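Local structure of Cyclase/dehydrase (Mycobacterium smegmatis str. MC2 155, 5Z8O) at residues E25-P28 with Q29-E33. The protein is of unknown function but, as a START-superfamily protein related to polyketide cyclases and lipid-transport proteins, probably binds a hydrophobic ligand. Numbering follows the deposited sequence.
Sequences EAYP and QWNPE
Trp30 sets the edge of its indole against the face of the Tyr27 ring, one turn back along the short helix 27-30, in an offset edge-to-face pair with planes at 81° and the centroid of the six-membered ring of Trp30 5.5 Å from that of Tyr27. Between the two side chains the nearest atoms are Trp30 CZ2 and Tyr27 CD1, 3.6 Å apart. The first torsions differ: Tyr27 keeps its CG beside the backbone N (chi1 -80°), whereas Trp30 places CG between its own N and carbonyl carbon (chi1 54°), which turns the indole back beside Tyr27. Tyr27 O lies over one face of the indole, toward its rim, and accepts two backbone bonds, from Trp30 N at 3.2 Å and from Asn31 N at 3.1 Å. One residue earlier, Gln29 N bonds to Ala26 O at 3.0 Å; the Gln29 chain, extended beyond CG, brings NE2 to Ala26 CB (4.0 Å), and OE1 is hydrogen-bonded to Arg140 NH2. In this helix-grip (Bet v 1-like) fold, Trp30 packs on Ala136 and Leu137 of helix 119-144, Tyr27 OH ties back to Val21 O of helix 14-22, and their ring contact links the two; the paired N-H groups on Tyr27 O probably help hold the turn on which the indole rests.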
# COMPACT_ATOMS: atom_id res chain seq x y z
N GLU B 25 -8.83 10.82 -3.05
CA GLU B 25 -7.72 11.08 -3.96
C GLU B 25 -7.41 12.56 -4.12
O GLU B 25 -6.36 12.90 -4.66
CB GLU B 25 -8.00 10.43 -5.31
CG GLU B 25 -7.98 8.90 -5.24
CD GLU B 25 -8.08 8.23 -6.60
OE1 GLU B 25 -8.63 8.85 -7.54
OE2 GLU B 25 -7.61 7.08 -6.72
N ALA B 26 -8.29 13.45 -3.65
CA ALA B 26 -8.00 14.88 -3.64
C ALA B 26 -7.34 15.34 -2.35
O ALA B 26 -6.97 16.52 -2.25
CB ALA B 26 -9.28 15.69 -3.87
N TYR B 27 -7.16 14.45 -1.37
CA TYR B 27 -6.49 14.82 -0.12
C TYR B 27 -5.15 15.52 -0.32
O TYR B 27 -4.90 16.52 0.39
CB TYR B 27 -6.29 13.59 0.78
CG TYR B 27 -7.51 13.16 1.56
CD1 TYR B 27 -8.75 13.77 1.37
CD2 TYR B 27 -7.42 12.16 2.53
CE1 TYR B 27 -9.86 13.38 2.10
CE2 TYR B 27 -8.52 11.77 3.26
CZ TYR B 27 -9.74 12.38 3.04
OH TYR B 27 -10.83 11.99 3.78
N PRO B 28 -4.25 15.08 -1.20
CA PRO B 28 -2.95 15.76 -1.32
C PRO B 28 -3.05 17.22 -1.74
O PRO B 28 -2.13 17.99 -1.45
CB PRO B 28 -2.21 14.93 -2.37
CG PRO B 28 -2.87 13.59 -2.35
CD PRO B 28 -4.31 13.89 -2.08
N GLN B 29 -4.15 17.62 -2.39
CA GLN B 29 -4.28 19.00 -2.87
C GLN B 29 -4.39 20.00 -1.73
O GLN B 29 -4.00 21.16 -1.89
CB GLN B 29 -5.50 19.13 -3.79
CG GLN B 29 -5.42 18.29 -5.04
CD GLN B 29 -6.73 18.29 -5.82
OE1 GLN B 29 -7.55 19.20 -5.67
NE2 GLN B 29 -6.93 17.28 -6.65
N TRP B 30 -4.92 19.59 -0.57
CA TRP B 30 -5.16 20.51 0.53
C TRP B 30 -4.49 20.08 1.83
O TRP B 30 -4.65 20.76 2.85
CB TRP B 30 -6.67 20.73 0.73
CG TRP B 30 -7.50 19.48 0.91
CD1 TRP B 30 -7.99 18.68 -0.09
CD2 TRP B 30 -8.00 18.94 2.14
NE1 TRP B 30 -8.73 17.66 0.45
CE2 TRP B 30 -8.75 17.79 1.81
CE3 TRP B 30 -7.87 19.30 3.48
CZ2 TRP B 30 -9.37 17.00 2.78
CZ3 TRP B 30 -8.48 18.52 4.45
CH2 TRP B 30 -9.23 17.38 4.09
N ASN B 31 -3.78 18.96 1.84
CA ASN B 31 -2.97 18.53 2.98
C ASN B 31 -1.50 18.54 2.58
O ASN B 31 -1.08 17.70 1.76
CB ASN B 31 -3.39 17.15 3.47
CG ASN B 31 -4.79 17.14 4.04
OD1 ASN B 31 -5.75 16.80 3.34
ND2 ASN B 31 -4.92 17.52 5.30
N PRO B 32 -0.67 19.45 3.12
CA PRO B 32 0.72 19.54 2.65
C PRO B 32 1.56 18.29 2.90
O PRO B 32 2.47 18.01 2.11
CB PRO B 32 1.27 20.75 3.43
CG PRO B 32 0.06 21.56 3.77
CD PRO B 32 -1.04 20.57 4.00
N GLU B 33 1.28 17.54 3.96
CA GLU B 33 2.08 16.38 4.33
C GLU B 33 1.59 15.09 3.67
O GLU B 33 2.23 14.05 3.84
CB GLU B 33 2.05 16.20 5.85
CG GLU B 33 2.51 17.41 6.62
CD GLU B 33 1.78 17.56 7.93
OE1 GLU B 33 1.37 16.52 8.51
OE2 GLU B 33 1.58 18.71 8.38